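Local coordinates for exopolygalacturonate lyase (PDB 5A29), which probably cleaves pectate, the polygalacturonate backbone of pectin, by beta-elimination as a metal-dependent family 2 polysaccharide lyase, at residues N125-W130 with G197-N202; T173-K178 with K201-K206. All coordinates share one frame; numbering follows the deposited sequence. Where two conformers were deposited one is given.

In the fold
Interactions 1 and 2 are neighbours, their centres about 9 Å apart, and both lie on the same side of the chain's centre. In sequence, 125-130 comes first, in the loop between helix 105-120 and strand 135-137; 173-178 follows on helix 170-184, and the long loop after that helix supplies 197-202 and 201-206. The two contacts therefore converge on one loop, sharing Lys201 and Asn202, and touch where Tyr203 packs on the backbone of Asn125. They illustrate how side chains gripping backbone carbonyls can fix a long irregular loop: leaving manganese ligand His196, it is held first to the loop leading to His133, another ligand, then to helix 170-184.

Interaction 1 of 2, residues N125-W130 with G197-N202; sequences NGLFYW and GSYSKN
The side-chain amide nitrogen of Asn125 is the polar centre of this loop-to-loop contact, giving its two hydrogens to two backbone carbonyls of 197-202. The stronger bond runs from Asn125 ND2 to Lys201 O, 2.9 Å, in the amide plane of the donor and on a lone pair of the acceptor; a weak second bond reaches Ser198 O at 3.1 Å. The other end of the amide is also occupied: Asn125 OD1 accepts from Leu127 N, an Asx turn, with the donor above the carbonyl plane. Here chi1 of 72° sets CG between the backbone N and carbonyl carbon, turning the amide back over its own loop while ND2 faces across. Together the three bonds fix the amide's rotation, and the two from ND2 reach the first and last residues of the type I turn Ser198-Lys201. Within that turn Ser198 OG accepts from Ser200 N, an ST turn, and a water donates to Tyr199 O while bonding weakly to Asn125 N.

Tyr199 makes the second attachment. Tyr199 OH donates to Phe128 O at 2.8 Å, and that oxygen sits at the edge of the Tyr199 ring, near its plane. Tyr129 CD1 lies over one face of the Tyr199 ring, offset toward the rim, with the two planes at 44°, while Leu127 CB approaches Tyr199 CE1 obliquely at 3.7 Å. The phenol is thus held by one bond at its tip and by carbon contacts along its length.

Tyr199 is about 7 Å from His133, side chain to side chain, so the contact borders the manganese site without joining it. On the helix side, Leu127 rests on Ala179 and Ala183 of helix 170-184, Phe128 and Trp130 meet Tyr176 of that helix, and the loop carrying them runs on into strand 135-137.

Interaction 2 of 2, residues T173-K178 with K201-K206; sequences TERYIK and KNYDDK. With EDO (1,2-ethanediol), chain K.
One face of the Tyr203 ring carries the guanidinium of Arg175, a cation-pi pair, and its edge meets Asp205 OD1 in plane. With a salt-bridge network beside it, this pair fastens the loop after helix 170-184 back onto that helix's flank. Arg175 CZ stands 4.2 Å from the Tyr203 ring centroid and 5° off the ring normal, yet the two planes are 40° apart, so Arg175 NH1 dips closest, 3.4 Å from Tyr203 CD2. The bend at chi3 (40°) of Arg175 folds its end back over the ring.

Beside the ring, Lys178 stretches out along the helix flank, its CD 3.3 Å from Tyr203 OH. In the conformer of Glu174 described here, Lys178 NZ lies 2.7 Å from Glu174 OE2, on the anti side and somewhat out of the carboxylate plane. It makes a weak, longer bond to Asp205 OD1 and also donates to Asp205 O, on a lone pair, and to Asn255 O. In that conformer the lysine probably offsets the closeness of the two carboxylates.

A water bonded to both N and O of Asp204 also reaches Lys178 O, weakly. The Tyr203 hydroxyl completes the network by donating to the anti lone pair of Asp205 OD1, 2.6 Å from Tyr203 OH.

Interaction 1 of 2, residues N125-W130 with G197-N202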
ATOM      1  N   ASN A 125     -10.576 -16.942 -16.258  1.00 35.26           N
ATOM      2  CA  ASN A 125     -10.180 -17.613 -14.994  1.00 29.32           C
ATOM      3  C   ASN A 125     -10.559 -16.846 -13.722  1.00 34.39           C
ATOM      4  O   ASN A 125     -10.404 -17.356 -12.599  1.00 31.60           O
ATOM      5  CB  ASN A 125      -8.704 -18.014 -15.012  1.00 29.85           C
ATOM      6  CG  ASN A 125      -7.736 -16.827 -14.900  1.00 35.19           C
ATOM      7  OD1 ASN A 125      -8.147 -15.643 -14.884  1.00 29.94           O
ATOM      8  ND2 ASN A 125      -6.414 -17.147 -14.820  1.00 28.28           N
ATOM      9  N   GLY A 126     -11.116 -15.645 -13.913  1.00 28.21           N
ATOM     10  CA  GLY A 126     -11.639 -14.846 -12.790  1.00 27.17           C
ATOM     11  C   GLY A 126     -10.718 -13.659 -12.434  1.00 25.14           C
ATOM     12  O   GLY A 126     -11.132 -12.792 -11.680  1.00 24.35           O
ATOM     13  N   LEU A 127      -9.527 -13.598 -13.025  1.00 23.81           N
ATOM     14  CA  LEU A 127      -8.579 -12.478 -12.799  1.00 26.30           C
ATOM     15  C   LEU A 127      -9.019 -11.221 -13.574  1.00 28.51           C
ATOM     16  O   LEU A 127      -9.308 -11.280 -14.778  1.00 25.88           O
ATOM     17  CB  LEU A 127      -7.164 -12.840 -13.229  1.00 24.10           C
ATOM     18  CG  LEU A 127      -6.421 -13.903 -12.363  1.00 24.58           C
ATOM     19  CD1 LEU A 127      -5.069 -14.233 -12.975  1.00 25.27           C
ATOM     20  CD2 LEU A 127      -6.338 -13.433 -10.906  1.00 23.84           C
ATOM     21  N   PHE A 128      -8.968 -10.065 -12.912  1.00 29.61           N
ATOM     22  CA  PHE A 128      -9.233  -8.806 -13.606  1.00 25.51           C
ATOM     23  C   PHE A 128      -8.109  -8.471 -14.536  1.00 20.45           C
ATOM     24  O   PHE A 128      -6.882  -8.605 -14.196  1.00 25.38           O
ATOM     25  CB  PHE A 128      -9.400  -7.623 -12.589  1.00 25.14           C
ATOM     26  CG  PHE A 128     -10.541  -7.778 -11.637  1.00 27.14           C
ATOM     27  CD1 PHE A 128     -11.466  -8.812 -11.761  1.00 28.58           C
ATOM     28  CD2 PHE A 128     -10.742  -6.827 -10.620  1.00 29.70           C
ATOM     29  CE1 PHE A 128     -12.519  -8.937 -10.868  1.00 25.38           C
ATOM     30  CE2 PHE A 128     -11.799  -6.934  -9.727  1.00 29.54           C
ATOM     31  CZ  PHE A 128     -12.706  -7.994  -9.855  1.00 31.07           C
ATOM     32  N   TYR A 129      -8.457  -7.790 -15.633  1.00 22.97           N
ATOM     33  CA  TYR A 129      -7.428  -7.132 -16.444  1.00 23.95           C
ATOM     34  C   TYR A 129      -7.023  -5.764 -15.883  1.00 26.89           C
ATOM     35  O   TYR A 129      -7.575  -4.731 -16.288  1.00 25.00           O
ATOM     36  CB  TYR A 129      -7.861  -6.955 -17.903  1.00 28.28           C
ATOM     37  CG  TYR A 129      -8.143  -8.312 -18.613  1.00 31.71           C
ATOM     38  CD1 TYR A 129      -7.125  -9.261 -18.742  1.00 30.73           C
ATOM     39  CD2 TYR A 129      -9.411  -8.603 -19.161  1.00 35.96           C
ATOM     40  CE1 TYR A 129      -7.362 -10.495 -19.380  1.00 31.01           C
ATOM     41  CE2 TYR A 129      -9.664  -9.840 -19.809  1.00 32.26           C
ATOM     42  CZ  TYR A 129      -8.622 -10.756 -19.920  1.00 37.60           C
ATOM     43  OH  TYR A 129      -8.792 -11.965 -20.556  1.00 39.70           O
ATOM     44  N   TRP A 130      -5.991  -5.748 -15.050  1.00 23.42           N
ATOM     45  CA  TRP A 130      -5.567  -4.533 -14.324  1.00 24.10           C
ATOM     46  C   TRP A 130      -4.194  -4.821 -13.714  1.00 24.99           C
ATOM     47  O   TRP A 130      -3.605  -5.907 -13.948  1.00 23.31           O
ATOM     48  CB  TRP A 130      -6.611  -4.156 -13.235  1.00 18.72           C
ATOM     49  CG  TRP A 130      -6.650  -5.108 -12.041  1.00 18.31           C
ATOM     50  CD1 TRP A 130      -5.952  -6.304 -11.900  1.00 20.48           C
ATOM     51  CD2 TRP A 130      -7.422  -4.963 -10.860  1.00 20.31           C
ATOM     52  NE1 TRP A 130      -6.211  -6.847 -10.655  1.00 21.64           N
ATOM     53  CE2 TRP A 130      -7.154  -6.090 -10.026  1.00 19.42           C
ATOM     54  CE3 TRP A 130      -8.313  -3.983 -10.399  1.00 20.78           C
ATOM     55  CZ2 TRP A 130      -7.725  -6.239  -8.775  1.00 23.51           C
ATOM     56  CZ3 TRP A 130      -8.916  -4.162  -9.165  1.00 24.11           C
ATOM     57  CH2 TRP A 130      -8.608  -5.273  -8.357  1.00 24.20           C
ATOM     58  N   GLY A 197       1.005 -13.276 -12.266  1.00 23.56           N
ATOM     59  CA  GLY A 197      -0.052 -14.289 -12.327  1.00 23.01           C
ATOM     60  C   GLY A 197      -0.539 -14.518 -13.754  1.00 24.88           C
ATOM     61  O   GLY A 197      -0.684 -13.539 -14.580  1.00 24.16           O
ATOM     62  N   SER A 198      -0.752 -15.792 -14.106  1.00 23.69           N
ATOM     63  CA  SER A 198      -1.066 -16.075 -15.512  1.00 26.21           C
ATOM     64  C   SER A 198      -2.560 -15.933 -15.808  1.00 22.78           C
ATOM     65  O   SER A 198      -3.388 -16.495 -15.077  1.00 28.16           O
ATOM     66  CB  SER A 198      -0.660 -17.529 -15.903  1.00 28.50           C
ATOM     67  OG  SER A 198      -1.115 -17.699 -17.239  1.00 29.42           O
ATOM     68  N   TYR A 199      -2.907 -15.213 -16.876  1.00 25.86           N
ATOM     69  CA  TYR A 199      -4.311 -15.186 -17.328  1.00 29.11           C
ATOM     70  C   TYR A 199      -4.769 -16.567 -17.944  1.00 34.84           C
ATOM     71  O   TYR A 199      -5.945 -16.736 -18.209  1.00 39.24           O
ATOM     72  CB  TYR A 199      -4.625 -14.015 -18.289  1.00 31.30           C
ATOM     73  CG  TYR A 199      -4.591 -12.654 -17.591  1.00 32.00           C
ATOM     74  CD1 TYR A 199      -5.623 -12.269 -16.705  1.00 29.50           C
ATOM     75  CD2 TYR A 199      -3.500 -11.811 -17.740  1.00 31.05           C
ATOM     76  CE1 TYR A 199      -5.612 -11.024 -16.068  1.00 27.72           C
ATOM     77  CE2 TYR A 199      -3.460 -10.567 -17.078  1.00 29.57           C
ATOM     78  CZ  TYR A 199      -4.497 -10.200 -16.237  1.00 26.39           C
ATOM     79  OH  TYR A 199      -4.435  -9.006 -15.551  1.00 27.80           O
ATOM     80  N   SER A 200      -3.845 -17.518 -18.092  1.00 34.89           N
ATOM     81  CA  SER A 200      -4.173 -18.895 -18.557  1.00 40.24           C
ATOM     82  C   SER A 200      -4.270 -19.903 -17.428  1.00 45.41           C
ATOM     83  O   SER A 200      -4.409 -21.070 -17.698  1.00 44.01           O
ATOM     84  CB  SER A 200      -3.063 -19.423 -19.451  1.00 34.01           C
ATOM     85  OG  SER A 200      -2.816 -18.532 -20.498  1.00 44.65           O
ATOM     86  N   LYS A 201      -4.096 -19.498 -16.172  1.00 37.55           N
ATOM     87  CA  LYS A 201      -4.124 -20.458 -15.077  1.00 35.94           C
ATOM     88  C   LYS A 201      -5.569 -20.877 -14.940  1.00 39.04           C
ATOM     89  O   LYS A 201      -6.435 -20.014 -15.004  1.00 34.95           O
ATOM     90  CB  LYS A 201      -3.605 -19.790 -13.787  1.00 33.99           C
ATOM     91  CG  LYS A 201      -3.692 -20.654 -12.555  1.00 30.78           C
ATOM     92  CD  LYS A 201      -2.383 -21.435 -12.415  1.00 34.14           C
ATOM     93  CE  LYS A 201      -2.519 -22.509 -11.327  1.00 32.48           C
ATOM     94  NZ  LYS A 201      -1.357 -23.425 -11.495  1.00 36.04           N
ATOM     95  N   ASN A 202      -5.872 -22.174 -14.759  1.00 32.25           N
ATOM     96  CA  ASN A 202      -7.286 -22.564 -14.511  1.00 31.51           C
ATOM     97  C   ASN A 202      -7.877 -22.181 -13.158  1.00 30.66           C
ATOM     98  O   ASN A 202      -7.258 -22.347 -12.133  1.00 35.56           O
ATOM     99  CB  ASN A 202      -7.480 -24.079 -14.730  1.00 33.62           C
ATOM    100  CG  ASN A 202      -7.140 -24.475 -16.154  1.00 36.20           C
ATOM    101  OD1 ASN A 202      -7.990 -24.443 -17.042  1.00 45.04           O
ATOM    102  ND2 ASN A 202      -5.872 -24.724 -16.396  1.00 38.84           N
TER
HETATM  103  O   HOH W   1      -8.568 -16.888 -18.240  1.00 43.24           O

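Interaction 2 of 2, residues T173-K178 with K201-K206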
ATOM      1  N   THR A 173     -16.461 -11.109  -7.429  1.00 24.15           N
ATOM      2  CA  THR A 173     -15.492 -10.748  -6.374  1.00 24.52           C
ATOM      3  C   THR A 173     -15.020 -11.995  -5.650  1.00 27.46           C
ATOM      4  O   THR A 173     -13.797 -12.161  -5.419  1.00 23.12           O
ATOM      5  CB  THR A 173     -16.087  -9.744  -5.391  1.00 24.66           C
ATOM      6  OG1 THR A 173     -16.414  -8.580  -6.168  1.00 24.96           O
ATOM      7  CG2 THR A 173     -15.014  -9.364  -4.280  1.00 25.44           C
ATOM      8  N   GLU A 174     -15.957 -12.904  -5.333  1.00 23.97           N
ATOM      9  CA  GLU A 174     -15.546 -14.268  -4.863  0.50 24.58           C
ATOM     10  C   GLU A 174     -14.609 -14.966  -5.840  1.00 24.06           C
ATOM     11  O   GLU A 174     -13.536 -15.461  -5.446  1.00 24.34           O
ATOM     12  CB  GLU A 174     -16.753 -15.179  -4.620  0.50 23.01           C
ATOM     13  CG  GLU A 174     -16.388 -16.588  -4.146  0.50 22.40           C
ATOM     14  CD  GLU A 174     -17.553 -17.550  -4.212  0.50 22.86           C
ATOM     15  OE1 GLU A 174     -18.687 -17.051  -4.154  0.50 25.37           O
ATOM     16  OE2 GLU A 174     -17.342 -18.778  -4.341  0.50 20.87           O
ATOM     17  N   ARG A 175     -14.986 -15.059  -7.126  1.00 25.84           N
ATOM     18  CA  ARG A 175     -14.093 -15.689  -8.095  1.00 25.71           C
ATOM     19  C   ARG A 175     -12.726 -15.000  -8.211  1.00 26.32           C
ATOM     20  O   ARG A 175     -11.680 -15.656  -8.381  1.00 24.82           O
ATOM     21  CB  ARG A 175     -14.699 -15.816  -9.500  1.00 28.57           C
ATOM     22  CG  ARG A 175     -15.933 -16.743  -9.551  1.00 32.07           C
ATOM     23  CD  ARG A 175     -16.607 -16.658 -10.925  1.00 28.87           C
ATOM     24  NE  ARG A 175     -15.648 -16.581 -12.056  1.00 33.51           N
ATOM     25  CZ  ARG A 175     -15.058 -17.613 -12.650  1.00 35.66           C
ATOM     26  NH1 ARG A 175     -15.310 -18.857 -12.248  1.00 37.20           N
ATOM     27  NH2 ARG A 175     -14.233 -17.399 -13.666  1.00 33.03           N
ATOM     28  N   TYR A 176     -12.723 -13.676  -8.156  1.00 23.27           N
ATOM     29  CA  TYR A 176     -11.453 -12.955  -8.206  1.00 23.17           C
ATOM     30  C   TYR A 176     -10.487 -13.379  -7.063  1.00 19.42           C
ATOM     31  O   TYR A 176      -9.333 -13.687  -7.345  1.00 22.05           O
ATOM     32  CB  TYR A 176     -11.652 -11.410  -8.187  1.00 21.96           C
ATOM     33  CG  TYR A 176     -10.299 -10.755  -8.133  1.00 21.20           C
ATOM     34  CD1 TYR A 176      -9.494 -10.752  -9.248  1.00 20.09           C
ATOM     35  CD2 TYR A 176      -9.807 -10.245  -6.930  1.00 23.12           C
ATOM     36  CE1 TYR A 176      -8.227 -10.250  -9.210  1.00 24.32           C
ATOM     37  CE2 TYR A 176      -8.508  -9.744  -6.851  1.00 21.97           C
ATOM     38  CZ  TYR A 176      -7.739  -9.765  -7.985  1.00 22.75           C
ATOM     39  OH  TYR A 176      -6.499  -9.237  -7.963  1.00 24.38           O
ATOM     40  N   ILE A 177     -10.938 -13.303  -5.816  1.00 19.56           N
ATOM     41  CA  ILE A 177     -10.087 -13.654  -4.674  1.00 20.09           C
ATOM     42  C   ILE A 177      -9.551 -15.104  -4.799  1.00 23.47           C
ATOM     43  O   ILE A 177      -8.370 -15.378  -4.544  1.00 19.36           O
ATOM     44  CB  ILE A 177     -10.856 -13.441  -3.354  1.00 19.71           C
ATOM     45  CG1 ILE A 177     -11.102 -11.926  -3.152  1.00 20.36           C
ATOM     46  CG2 ILE A 177     -10.153 -14.044  -2.134  1.00 16.84           C
ATOM     47  CD1 ILE A 177     -12.089 -11.660  -2.013  1.00 15.96           C
ATOM     48  N   LYS A 178     -10.435 -16.039  -5.184  1.00 20.31           N
ATOM     49  CA  LYS A 178     -10.014 -17.459  -5.397  1.00 22.72           C
ATOM     50  C   LYS A 178      -9.031 -17.585  -6.552  1.00 22.98           C
ATOM     51  O   LYS A 178      -8.041 -18.295  -6.445  1.00 24.85           O
ATOM     52  CB  LYS A 178     -11.285 -18.337  -5.615  1.00 22.42           C
ATOM     53  CG  LYS A 178     -12.099 -18.484  -4.331  1.00 23.43           C
ATOM     54  CD  LYS A 178     -13.340 -19.393  -4.626  1.00 24.47           C
ATOM     55  CE  LYS A 178     -14.129 -19.628  -3.351  1.00 29.21           C
ATOM     56  NZ  LYS A 178     -15.331 -20.473  -3.611  1.00 28.52           N
ATOM     57  N   LYS A 201      -4.096 -19.498 -16.172  1.00 37.55           N
ATOM     58  CA  LYS A 201      -4.124 -20.458 -15.077  1.00 35.94           C
ATOM     59  C   LYS A 201      -5.569 -20.877 -14.940  1.00 39.04           C
ATOM     60  O   LYS A 201      -6.435 -20.014 -15.004  1.00 34.95           O
ATOM     61  CB  LYS A 201      -3.605 -19.790 -13.787  1.00 33.99           C
ATOM     62  CG  LYS A 201      -3.692 -20.654 -12.555  1.00 30.78           C
ATOM     63  CD  LYS A 201      -2.383 -21.435 -12.415  1.00 34.14           C
ATOM     64  CE  LYS A 201      -2.519 -22.509 -11.327  1.00 32.48           C
ATOM     65  NZ  LYS A 201      -1.357 -23.425 -11.495  1.00 36.04           N
ATOM     66  N   ASN A 202      -5.872 -22.174 -14.759  1.00 32.25           N
ATOM     67  CA  ASN A 202      -7.286 -22.564 -14.511  1.00 31.51           C
ATOM     68  C   ASN A 202      -7.877 -22.181 -13.158  1.00 30.66           C
ATOM     69  O   ASN A 202      -7.258 -22.347 -12.133  1.00 35.56           O
ATOM     70  CB  ASN A 202      -7.480 -24.079 -14.730  1.00 33.62           C
ATOM     71  CG  ASN A 202      -7.140 -24.475 -16.154  1.00 36.20           C
ATOM     72  OD1 ASN A 202      -7.990 -24.443 -17.042  1.00 45.04           O
ATOM     73  ND2 ASN A 202      -5.872 -24.724 -16.396  1.00 38.84           N
ATOM     74  N   TYR A 203      -9.102 -21.672 -13.190  1.00 29.38           N
ATOM     75  CA  TYR A 203      -9.868 -21.341 -12.019  1.00 31.43           C
ATOM     76  C   TYR A 203     -10.103 -22.588 -11.198  1.00 37.87           C
ATOM     77  O   TYR A 203     -10.354 -23.638 -11.763  1.00 37.65           O
ATOM     78  CB  TYR A 203     -11.214 -20.715 -12.412  1.00 30.70           C
ATOM     79  CG  TYR A 203     -12.049 -20.362 -11.200  1.00 30.48           C
ATOM     80  CD1 TYR A 203     -11.711 -19.258 -10.402  1.00 28.21           C
ATOM     81  CD2 TYR A 203     -13.164 -21.123 -10.827  1.00 31.66           C
ATOM     82  CE1 TYR A 203     -12.441 -18.940  -9.254  1.00 25.86           C
ATOM     83  CE2 TYR A 203     -13.919 -20.794  -9.683  1.00 30.59           C
ATOM     84  CZ  TYR A 203     -13.547 -19.674  -8.918  1.00 29.30           C
ATOM     85  OH  TYR A 203     -14.231 -19.353  -7.756  1.00 29.95           O
ATOM     86  N   ASP A 204     -10.108 -22.460  -9.876  1.00 31.23           N
ATOM     87  CA  ASP A 204     -10.477 -23.562  -8.998  1.00 31.88           C
ATOM     88  C   ASP A 204     -11.328 -23.082  -7.837  1.00 32.61           C
ATOM     89  O   ASP A 204     -10.837 -22.388  -6.925  1.00 27.23           O
ATOM     90  CB  ASP A 204      -9.209 -24.286  -8.512  1.00 32.73           C
ATOM     91  CG  ASP A 204      -9.502 -25.446  -7.544  1.00 36.83           C
ATOM     92  OD1 ASP A 204     -10.683 -25.742  -7.180  1.00 30.92           O
ATOM     93  OD2 ASP A 204      -8.492 -26.001  -7.060  1.00 36.44           O
ATOM     94  N   ASP A 205     -12.609 -23.432  -7.891  1.00 25.58           N
ATOM     95  CA  ASP A 205     -13.552 -22.987  -6.898  1.00 31.55           C
ATOM     96  C   ASP A 205     -13.202 -23.513  -5.512  1.00 27.55           C
ATOM     97  O   ASP A 205     -13.652 -22.967  -4.506  1.00 29.31           O
ATOM     98  CB  ASP A 205     -15.010 -23.343  -7.279  1.00 31.38           C
ATOM     99  CG  ASP A 205     -16.006 -22.406  -6.663  1.00 39.36           C
ATOM    100  OD1 ASP A 205     -15.905 -21.156  -6.864  1.00 41.53           O
ATOM    101  OD2 ASP A 205     -16.833 -22.891  -5.878  1.00 41.61           O
ATOM    102  N   LYS A 206     -12.401 -24.573  -5.457  1.00 25.67           N
ATOM    103  CA  LYS A 206     -12.141 -25.208  -4.153  1.00 27.79           C
ATOM    104  C   LYS A 206     -10.721 -24.959  -3.666  1.00 28.26           C
ATOM    105  O   LYS A 206     -10.257 -25.650  -2.741  1.00 26.22           O
ATOM    106  CB  LYS A 206     -12.390 -26.717  -4.259  1.00 29.32           C
ATOM    107  CG  LYS A 206     -13.822 -26.966  -4.767  1.00 32.75           C
ATOM    108  CD  LYS A 206     -14.197 -28.447  -4.839  1.00 42.22           C
ATOM    109  CE  LYS A 206     -14.831 -28.919  -3.552  1.00 61.06           C
ATOM    110  NZ  LYS A 206     -13.783 -29.353  -2.566  1.00 74.11           N
TER
HETATM  111  C1  EDO K1575      -7.725 -27.869  -4.397  1.00 40.54           C
HETATM  112  O1  EDO K1575      -8.355 -28.387  -5.576  1.00 41.27           O
HETATM  113  C2  EDO K1575      -8.762 -27.930  -3.300  1.00 44.84           C
HETATM  114  O2  EDO K1575      -9.081 -29.317  -3.145  1.00 54.56           O
HETATM  115  O   HOH W   2      -9.266 -20.418  -8.067  1.00 32.24           O